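Side-chain contacts in glycosyl hydrolase family 2, TIM barrel domain protein (Parabacteroides merdae ATCC 43184, PDB 6DXU), which probably hydrolyses beta-glucuronides as a glycoside hydrolase family 2 beta-glucuronidase of a human gut bacterium: residues D[117-122]-D[136-141]; D[105-110]-D[230-235]; D[49-54]-D[122-127]. One frame throughout, in Å; residues are numbered along the deposited sequence.

Contact 1: D[117-122]-D[136-141]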
loop_
_atom_site.group_PDB
_atom_site.type_symbol
_atom_site.label_atom_id
_atom_site.label_comp_id
_atom_site.label_asym_id
_atom_site.label_seq_id
_atom_site.Cartn_x
_atom_site.Cartn_y
_atom_site.Cartn_z
ATOM N N GLN D 117 -21.479 8.500 -6.304
ATOM C CA GLN D 117 -21.632 7.216 -5.617
ATOM C C GLN D 117 -20.497 7.045 -4.590
ATOM O O GLN D 117 -20.688 6.514 -3.496
ATOM C CB GLN D 117 -21.601 6.056 -6.620
ATOM C CG GLN D 117 -22.776 6.058 -7.622
ATOM C CD GLN D 117 -24.102 5.729 -6.956
ATOM O OE1 GLN D 117 -24.174 4.842 -6.107
ATOM N NE2 GLN D 117 -25.156 6.433 -7.347
ATOM N N LYS D 118 -19.302 7.479 -4.983
ATOM C CA LYS D 118 -18.146 7.561 -4.106
ATOM C C LYS D 118 -17.883 9.033 -3.834
ATOM O O LYS D 118 -17.767 9.827 -4.775
ATOM C CB LYS D 118 -16.920 6.912 -4.746
ATOM C CG LYS D 118 -17.117 5.446 -5.166
ATOM C CD LYS D 118 -15.758 4.795 -5.498
ATOM C CE LYS D 118 -15.950 3.368 -6.018
ATOM N NZ LYS D 118 -16.323 3.340 -7.473
ATOM N N THR D 119 -17.797 9.401 -2.561
ATOM C CA THR D 119 -17.672 10.802 -2.189
ATOM C C THR D 119 -16.444 10.981 -1.307
ATOM O O THR D 119 -16.164 10.143 -0.449
ATOM C CB THR D 119 -18.950 11.294 -1.460
ATOM O OG1 THR D 119 -20.093 11.076 -2.299
ATOM C CG2 THR D 119 -18.854 12.778 -1.111
ATOM N N ASP D 120 -15.699 12.063 -1.540
ATOM C CA ASP D 120 -14.569 12.435 -0.703
ATOM C C ASP D 120 -14.730 13.898 -0.314
ATOM O O ASP D 120 -15.073 14.735 -1.149
ATOM C CB ASP D 120 -13.226 12.189 -1.418
ATOM C CG ASP D 120 -12.933 10.711 -1.581
ATOM O OD1 ASP D 120 -12.444 10.090 -0.613
ATOM O OD2 ASP D 120 -13.251 10.155 -2.649
ATOM N N VAL D 121 -14.462 14.203 0.954
ATOM C CA VAL D 121 -14.782 15.496 1.540
ATOM C C VAL D 121 -13.501 16.141 2.027
ATOM O O VAL D 121 -12.721 15.499 2.737
ATOM C CB VAL D 121 -15.775 15.326 2.704
ATOM C CG1 VAL D 121 -16.189 16.676 3.278
ATOM C CG2 VAL D 121 -16.962 14.543 2.223
ATOM N N TYR D 122 -13.318 17.430 1.705
ATOM C CA TYR D 122 -12.112 18.161 2.083
ATOM C C TYR D 122 -12.467 19.454 2.799
ATOM O O TYR D 122 -13.356 20.196 2.366
ATOM C CB TYR D 122 -11.261 18.512 0.865
ATOM C CG TYR D 122 -10.756 17.317 0.130
ATOM C CD1 TYR D 122 -11.557 16.676 -0.796
ATOM C CD2 TYR D 122 -9.468 16.811 0.374
ATOM C CE1 TYR D 122 -11.093 15.564 -1.480
ATOM C CE2 TYR D 122 -8.998 15.705 -0.315
ATOM C CZ TYR D 122 -9.828 15.087 -1.237
ATOM O OH TYR D 122 -9.395 13.986 -1.936
ATOM N N ASP D 136 -27.251 5.407 1.206
ATOM C CA ASP D 136 -27.298 5.474 2.656
ATOM C C ASP D 136 -26.827 6.845 3.132
ATOM O O ASP D 136 -26.135 7.574 2.417
ATOM C CB ASP D 136 -26.462 4.344 3.294
ATOM C CG ASP D 136 -25.058 4.173 2.673
ATOM O OD1 ASP D 136 -24.749 4.707 1.577
ATOM O OD2 ASP D 136 -24.230 3.464 3.299
ATOM N N SER D 137 -27.266 7.213 4.329
ATOM C CA SER D 137 -26.828 8.446 4.966
ATOM C C SER D 137 -25.518 8.201 5.718
ATOM O O SER D 137 -25.214 7.075 6.120
ATOM C CB SER D 137 -27.922 8.962 5.910
ATOM O OG SER D 137 -27.532 10.152 6.557
ATOM N N TRP D 138 -24.731 9.264 5.881
ATOM C CA TRP D 138 -23.439 9.188 6.548
ATOM C C TRP D 138 -23.062 10.601 6.959
ATOM O O TRP D 138 -23.638 11.574 6.464
ATOM C CB TRP D 138 -22.358 8.572 5.643
ATOM C CG TRP D 138 -22.279 9.195 4.266
ATOM C CD1 TRP D 138 -23.163 9.014 3.235
ATOM C CD2 TRP D 138 -21.268 10.089 3.770
ATOM N NE1 TRP D 138 -22.771 9.745 2.135
ATOM C CE2 TRP D 138 -21.609 10.407 2.434
ATOM C CE3 TRP D 138 -20.100 10.629 4.315
ATOM C CZ2 TRP D 138 -20.831 11.260 1.643
ATOM C CZ3 TRP D 138 -19.334 11.480 3.533
ATOM C CH2 TRP D 138 -19.699 11.785 2.214
ATOM N N ASN D 139 -22.104 10.712 7.877
ATOM C CA ASN D 139 -21.743 12.044 8.344
ATOM C C ASN D 139 -20.257 12.114 8.658
ATOM O O ASN D 139 -19.580 11.090 8.796
ATOM C CB ASN D 139 -22.573 12.452 9.572
ATOM C CG ASN D 139 -22.514 11.428 10.687
ATOM O OD1 ASN D 139 -21.446 11.125 11.200
ATOM N ND2 ASN D 139 -23.666 10.883 11.059
ATOM N N VAL D 140 -19.755 13.350 8.766
ATOM C CA VAL D 140 -18.350 13.632 9.048
ATOM C C VAL D 140 -18.297 14.752 10.079
ATOM O O VAL D 140 -18.827 15.841 9.833
ATOM C CB VAL D 140 -17.576 14.058 7.788
ATOM C CG1 VAL D 140 -16.098 14.268 8.135
ATOM C CG2 VAL D 140 -17.742 13.033 6.670
ATOM N N ASP D 141 -17.642 14.505 11.212
ATOM C CA ASP D 141 -17.376 15.569 12.186
ATOM C C ASP D 141 -16.160 16.352 11.701
ATOM O O ASP D 141 -15.052 15.819 11.670
ATOM C CB ASP D 141 -17.116 14.978 13.573
ATOM C CG ASP D 141 -17.032 16.033 14.672
ATOM O OD1 ASP D 141 -16.564 17.149 14.401
ATOM O OD2 ASP D 141 -17.351 15.714 15.846
#
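Trp138 holds its CG between the backbone N and the carbonyl carbon (chi1 50°), which sends the indole inward to Thr119 and Val121, whose own torsions turn CG2 toward it. In Thr119, OG1 sits beside the backbone N (chi1 -57°), which puts CG2 anti to that N; in Val121 it is CG1 that lies anti, and CG2 sits beside the N. The three residues join the two sheets of the beta sandwich in the sugar-binding domain of this family 2 enzyme: Trp138 belongs to the four-stranded sheet, on its outermost strand within the chain, and the two partners to the six-stranded one. The backbones stand well apart, with the CA atoms of Thr119 and Trp138 10.6 Å from each other, and a tryptophan suits a gap of that width because its long flat ring spans it.

The benzo end of the indole does the touching, and it is met at the edge, near the ring plane, rather than over a face. Thr119 crosses it obliquely, with CB 3.6 Å from Trp138 CZ2. Beta-branched residues favour strands and present a methyl without a long flexible chain, as both partners do here. His131 stacks on the indole ring, while Leu110 and Leu164 pack on Val121. Val121 and the tryptophan side chain slide past each other in opposite directions, bringing Val121 CG2 to 3.9 Å from Trp138 CH2.

Contact 2: D[105-110]-D[230-235]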
loop_
_atom_site.group_PDB
_atom_site.type_symbol
_atom_site.label_atom_id
_atom_site.label_comp_id
_atom_site.label_asym_id
_atom_site.label_seq_id
_atom_site.Cartn_x
_atom_site.Cartn_y
_atom_site.Cartn_z
ATOM N N ASN D 105 -18.301 25.129 22.954
ATOM C CA ASN D 105 -17.425 23.984 22.712
ATOM C C ASN D 105 -18.129 22.930 21.855
ATOM O O ASN D 105 -17.934 21.726 22.028
ATOM C CB ASN D 105 -16.927 23.367 24.025
ATOM C CG ASN D 105 -15.634 22.588 23.841
ATOM O OD1 ASN D 105 -14.816 22.925 22.983
ATOM N ND2 ASN D 105 -15.449 21.536 24.634
ATOM N N GLY D 106 -18.946 23.379 20.913
ATOM C CA GLY D 106 -19.777 22.464 20.159
ATOM C C GLY D 106 -19.052 21.796 18.998
ATOM O O GLY D 106 -17.901 22.093 18.671
ATOM N N ARG D 107 -19.774 20.888 18.346
ATOM C CA ARG D 107 -19.266 20.121 17.222
ATOM C C ARG D 107 -19.914 20.612 15.943
ATOM O O ARG D 107 -21.063 21.074 15.950
ATOM C CB ARG D 107 -19.554 18.617 17.379
ATOM C CG ARG D 107 -19.200 18.039 18.740
ATOM C CD ARG D 107 -17.737 18.234 19.088
ATOM N NE ARG D 107 -16.836 17.456 18.236
ATOM C CZ ARG D 107 -15.521 17.388 18.416
ATOM N NH1 ARG D 107 -14.956 18.060 19.412
ATOM N NH2 ARG D 107 -14.767 16.659 17.602
ATOM N N ILE D 108 -19.170 20.474 14.844
ATOM C CA ILE D 108 -19.639 20.801 13.502
ATOM C C ILE D 108 -19.664 19.501 12.714
ATOM O O ILE D 108 -18.605 18.895 12.478
ATOM C CB ILE D 108 -18.700 21.807 12.808
ATOM C CG1 ILE D 108 -18.428 23.013 13.699
ATOM C CG2 ILE D 108 -19.285 22.258 11.481
ATOM C CD1 ILE D 108 -17.171 23.778 13.280
ATOM N N VAL D 109 -20.847 19.082 12.276
ATOM C CA VAL D 109 -20.987 17.818 11.569
ATOM C C VAL D 109 -21.622 18.087 10.211
ATOM O O VAL D 109 -22.621 18.812 10.115
ATOM C CB VAL D 109 -21.812 16.799 12.376
ATOM C CG1 VAL D 109 -22.067 15.556 11.558
ATOM C CG2 VAL D 109 -21.091 16.439 13.675
ATOM N N LEU D 110 -21.052 17.490 9.170
ATOM C CA LEU D 110 -21.671 17.461 7.852
ATOM C C LEU D 110 -22.467 16.175 7.745
ATOM O O LEU D 110 -21.909 15.086 7.891
ATOM C CB LEU D 110 -20.625 17.518 6.741
ATOM C CG LEU D 110 -19.756 18.767 6.628
ATOM C CD1 LEU D 110 -18.649 18.531 5.574
ATOM C CD2 LEU D 110 -20.592 19.986 6.298
ATOM N N ASN D 230 -19.804 11.796 22.358
ATOM C CA ASN D 230 -19.232 12.487 23.508
ATOM C C ASN D 230 -17.719 12.622 23.324
ATOM O O ASN D 230 -16.932 12.062 24.105
ATOM C CB ASN D 230 -19.591 11.721 24.788
ATOM C CG ASN D 230 -19.105 12.401 26.056
ATOM O OD1 ASN D 230 -18.602 13.528 26.037
ATOM N ND2 ASN D 230 -19.256 11.701 27.181
ATOM N N PRO D 231 -17.274 13.372 22.310
ATOM C CA PRO D 231 -15.828 13.468 22.045
ATOM C C PRO D 231 -15.049 14.185 23.139
ATOM O O PRO D 231 -13.830 13.996 23.216
ATOM C CB PRO D 231 -15.755 14.232 20.708
ATOM C CG PRO D 231 -17.054 14.981 20.617
ATOM C CD PRO D 231 -18.079 14.126 21.325
ATOM N N GLU D 232 -15.694 15.005 23.971
ATOM C CA GLU D 232 -15.008 15.682 25.066
ATOM C C GLU D 232 -14.942 14.857 26.336
ATOM O O GLU D 232 -14.373 15.331 27.322
ATOM C CB GLU D 232 -15.667 17.023 25.403
ATOM C CG GLU D 232 -15.595 18.051 24.305
ATOM C CD GLU D 232 -14.181 18.540 24.028
ATOM O OE1 GLU D 232 -13.294 18.424 24.914
ATOM O OE2 GLU D 232 -13.961 19.056 22.913
ATOM N N ASP D 233 -15.512 13.654 26.344
ATOM C CA ASP D 233 -15.412 12.748 27.494
ATOM C C ASP D 233 -16.041 13.350 28.756
ATOM O O ASP D 233 -15.530 13.194 29.868
ATOM C CB ASP D 233 -13.945 12.352 27.728
ATOM C CG ASP D 233 -13.779 11.314 28.812
ATOM O OD1 ASP D 233 -12.869 11.486 29.661
ATOM O OD2 ASP D 233 -14.582 10.350 28.842
ATOM N N ILE D 234 -17.194 14.016 28.585
ATOM C CA ILE D 234 -17.997 14.443 29.731
ATOM C C ILE D 234 -18.408 13.216 30.536
ATOM O O ILE D 234 -18.890 12.225 29.975
ATOM C CB ILE D 234 -19.226 15.240 29.243
ATOM C CG1 ILE D 234 -18.808 16.454 28.391
ATOM C CG2 ILE D 234 -20.103 15.673 30.426
ATOM C CD1 ILE D 234 -17.778 17.346 29.036
ATOM N N ARG D 235 -18.229 13.270 31.862
ATOM C CA ARG D 235 -18.399 12.062 32.670
ATOM C C ARG D 235 -19.833 11.803 33.111
ATOM O O ARG D 235 -20.195 10.642 33.352
ATOM C CB ARG D 235 -17.497 12.104 33.909
ATOM C CG ARG D 235 -16.021 12.348 33.600
ATOM C CD ARG D 235 -15.389 11.225 32.795
ATOM N NE ARG D 235 -13.958 11.466 32.556
ATOM C CZ ARG D 235 -13.000 11.176 33.431
ATOM N NH1 ARG D 235 -13.307 10.626 34.606
ATOM N NH2 ARG D 235 -11.730 11.433 33.133
HETATM O O HOH W 1 -16.376 19.533 21.587
#
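A type I beta turn, Asn230 to Asp233, in the loop between strands 219-229 and 237-244 meets the start of strand 107-112; the turn belongs to the next family 2 domain along the chain, and the strand to the sugar-binding domain. Pro231 and Glu232 occupy the two central positions of the turn, and both face the strand. Pro231 suits its place twice over: its ring fixes the phi the turn needs and offers the apolar CG to the flat guanidinium of Arg107. That CG lies over one face of the guanidinium, 3.4 Å from Arg107 NE and offset toward the rim. The arginine chain gets there by bending at chi2 (-58°) and chi3 (-68°), which folds it alongside the proline.

Glu232 OE2 comes to the guanidinium edge instead, near its plane, but at 3.8 Å from Arg107 NH1 the salt bridge is long, and the two planes are turned 62° apart. A water closes the gap: it accepts from Arg107 NH1 at 3.0 Å and donates to Glu232 OE2 at 2.8 Å and to Asn105 O at 2.7 Å. The closer charge partner of Arg107 is Asp141, bound through NE. With an alanine in place of Arg107, Asp141 and Glu232 would probably lose the positive charge they share, and Pro231 the flat group it packs on. Asn105 brings ND2 to 3.3 Å from Glu232 CD; the same nitrogen hydrogen-bonds Glu201.

At the far side of the turn, Asn230 OD1 accepts from Ile234 N, and Asp233 forms a salt bridge with Arg446 of a second subunit. The result is an interdomain junction: a type I turn of one domain docked through Pro231 and Glu232 on the strand start of another, with a water in the seam.

Contact 3: D[49-54]-D[122-127]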
loop_
_atom_site.group_PDB
_atom_site.type_symbol
_atom_site.label_atom_id
_atom_site.label_comp_id
_atom_site.label_asym_id
_atom_site.label_seq_id
_atom_site.Cartn_x
_atom_site.Cartn_y
_atom_site.Cartn_z
ATOM N N GLU D 49 -6.128 22.649 -6.301
ATOM C CA GLU D 49 -6.798 23.401 -7.355
ATOM C C GLU D 49 -8.133 23.967 -6.890
ATOM O O GLU D 49 -8.598 24.966 -7.447
ATOM C CB GLU D 49 -7.000 22.530 -8.602
ATOM C CG GLU D 49 -5.683 22.165 -9.322
ATOM C CD GLU D 49 -5.900 21.653 -10.748
ATOM O OE1 GLU D 49 -6.947 21.027 -11.008
ATOM O OE2 GLU D 49 -4.995 21.838 -11.599
ATOM N N ALA D 50 -8.759 23.358 -5.888
ATOM C CA ALA D 50 -10.036 23.863 -5.410
ATOM C C ALA D 50 -9.895 25.095 -4.524
ATOM O O ALA D 50 -10.858 25.876 -4.423
ATOM C CB ALA D 50 -10.793 22.772 -4.639
ATOM N N VAL D 51 -8.737 25.293 -3.894
ATOM C CA VAL D 51 -8.574 26.305 -2.850
ATOM C C VAL D 51 -7.435 27.281 -3.125
ATOM O O VAL D 51 -7.244 28.224 -2.347
ATOM C CB VAL D 51 -8.374 25.648 -1.470
ATOM C CG1 VAL D 51 -9.601 24.816 -1.096
ATOM C CG2 VAL D 51 -7.102 24.792 -1.458
ATOM N N ARG D 52 -6.672 27.101 -4.203
ATOM C CA ARG D 52 -5.521 27.962 -4.439
ATOM C C ARG D 52 -5.955 29.371 -4.855
ATOM O O ARG D 52 -7.045 29.562 -5.406
ATOM C CB ARG D 52 -4.623 27.361 -5.523
ATOM C CG ARG D 52 -5.274 27.260 -6.913
ATOM C CD ARG D 52 -4.298 26.577 -7.863
ATOM N NE ARG D 52 -4.863 26.291 -9.175
ATOM C CZ ARG D 52 -4.186 25.658 -10.127
ATOM N NH1 ARG D 52 -2.933 25.279 -9.894
ATOM N NH2 ARG D 52 -4.758 25.396 -11.294
ATOM N N PRO D 53 -5.109 30.379 -4.617
ATOM C CA PRO D 53 -5.431 31.725 -5.117
ATOM C C PRO D 53 -5.557 31.725 -6.637
ATOM O O PRO D 53 -4.800 31.050 -7.344
ATOM C CB PRO D 53 -4.244 32.585 -4.656
ATOM C CG PRO D 53 -3.477 31.761 -3.673
ATOM C CD PRO D 53 -3.816 30.319 -3.916
ATOM N N ALA D 54 -6.528 32.492 -7.137
ATOM C CA ALA D 54 -6.829 32.547 -8.563
ATOM C C ALA D 54 -7.236 33.970 -8.914
ATOM O O ALA D 54 -8.315 34.418 -8.515
ATOM C CB ALA D 54 -7.940 31.556 -8.928
ATOM N N TYR D 122 -13.318 17.430 1.705
ATOM C CA TYR D 122 -12.112 18.161 2.083
ATOM C C TYR D 122 -12.467 19.454 2.799
ATOM O O TYR D 122 -13.356 20.196 2.366
ATOM C CB TYR D 122 -11.261 18.512 0.865
ATOM C CG TYR D 122 -10.756 17.317 0.130
ATOM C CD1 TYR D 122 -11.557 16.676 -0.796
ATOM C CD2 TYR D 122 -9.468 16.811 0.374
ATOM C CE1 TYR D 122 -11.093 15.564 -1.480
ATOM C CE2 TYR D 122 -8.998 15.705 -0.315
ATOM C CZ TYR D 122 -9.828 15.087 -1.237
ATOM O OH TYR D 122 -9.395 13.986 -1.936
ATOM N N VAL D 123 -11.758 19.717 3.888
ATOM C CA VAL D 123 -11.767 21.011 4.564
ATOM C C VAL D 123 -10.412 21.651 4.289
ATOM O O VAL D 123 -9.378 21.128 4.725
ATOM C CB VAL D 123 -12.022 20.851 6.071
ATOM C CG1 VAL D 123 -11.777 22.177 6.788
ATOM C CG2 VAL D 123 -13.447 20.320 6.323
ATOM N N TYR D 124 -10.412 22.770 3.557
ATOM C CA TYR D 124 -9.189 23.309 2.962
ATOM C C TYR D 124 -8.485 22.172 2.217
ATOM O O TYR D 124 -9.093 21.558 1.336
ATOM C CB TYR D 124 -8.296 23.962 4.029
ATOM C CG TYR D 124 -7.185 24.829 3.470
ATOM C CD1 TYR D 124 -7.429 25.775 2.473
ATOM C CD2 TYR D 124 -5.877 24.656 3.902
ATOM C CE1 TYR D 124 -6.382 26.555 1.951
ATOM C CE2 TYR D 124 -4.835 25.412 3.388
ATOM C CZ TYR D 124 -5.090 26.360 2.423
ATOM O OH TYR D 124 -4.030 27.103 1.928
ATOM N N THR D 125 -7.238 21.846 2.569
ATOM C CA THR D 125 -6.509 20.789 1.876
ATOM C C THR D 125 -6.563 19.447 2.598
ATOM O O THR D 125 -5.868 18.512 2.191
ATOM C CB THR D 125 -5.047 21.190 1.663
ATOM O OG1 THR D 125 -4.454 21.496 2.928
ATOM C CG2 THR D 125 -4.953 22.406 0.734
ATOM N N THR D 126 -7.340 19.334 3.668
ATOM C CA THR D 126 -7.342 18.132 4.496
ATOM C C THR D 126 -8.507 17.229 4.110
ATOM O O THR D 126 -9.666 17.657 4.119
ATOM C CB THR D 126 -7.396 18.504 5.979
ATOM O OG1 THR D 126 -6.184 19.186 6.331
ATOM C CG2 THR D 126 -7.541 17.265 6.859
ATOM N N HIS D 127 -8.194 15.994 3.766
ATOM C CA HIS D 127 -9.218 14.988 3.517
ATOM C C HIS D 127 -9.832 14.552 4.850
ATOM O O HIS D 127 -9.126 14.029 5.720
ATOM C CB HIS D 127 -8.575 13.832 2.751
ATOM C CG HIS D 127 -9.527 12.755 2.329
ATOM N ND1 HIS D 127 -9.606 11.540 2.971
ATOM C CD2 HIS D 127 -10.467 12.727 1.356
ATOM C CE1 HIS D 127 -10.531 10.796 2.392
ATOM N NE2 HIS D 127 -11.070 11.491 1.408
#
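Val51, in the short, weakly bonded helical turn around 48-51, packs against Tyr124 and Thr125, the two central residues of a type II' beta turn. This turn makes the hairpin between strands 118-123 and 126-132, at the edge of the six-stranded sheet of the sugar-binding domain.

From its base the valine meets the tyrosine first: CB is 4.1 Å from Tyr124 CD1 and equally far from CE1. Of the two branches, CG1 lies beside the hairpin backbone, 4.1 Å from Tyr124 O. The other, CG2, stands between the backbone N and the carbonyl carbon and does most of the touching, reaching Tyr124 CE1 at 3.9 Å as the valine comes in slantwise to the ring. A compact branched residue fits here, since one methyl lies by the backbone carbonyl of Tyr124 while the other reaches the ring and the Thr125 methyl.

Tyr124 points its CB away from the helix, yet its ring comes back to it, with CG anti to the backbone N (chi1 -166°). Phe149, Trp48 and Pro163 also border that ring. At the subunit interface, Glu49 and Arg52 form salt bridges with Arg172 and Asp436 of a third subunit. Thr125 lays its methyl over one face of the neighbouring tyrosine, and that CG2 also lies 3.9 Å from Val51 CG2.

How the contacts relate
Contacts 1 and 3 are buried and apolar, whereas contact 2 is partly exposed and held by charge, water and a proline face. Contacts 1 and 3 share Tyr122 and strand 118-123: one works between the two sheets, the other at the hairpin end about 17 Å away, centre to centre, where a helix packs on the turn. His127 of the hairpin ties back to Asp120 in contact 1. Contacts 1 and 2 join through neighbouring strands 138-141 and 107-112 and the Asp141-Arg107 pair. Contacts 2 and 3 do not touch, but residues of segments 230-235 and 49-54 reach two different neighbouring subunits.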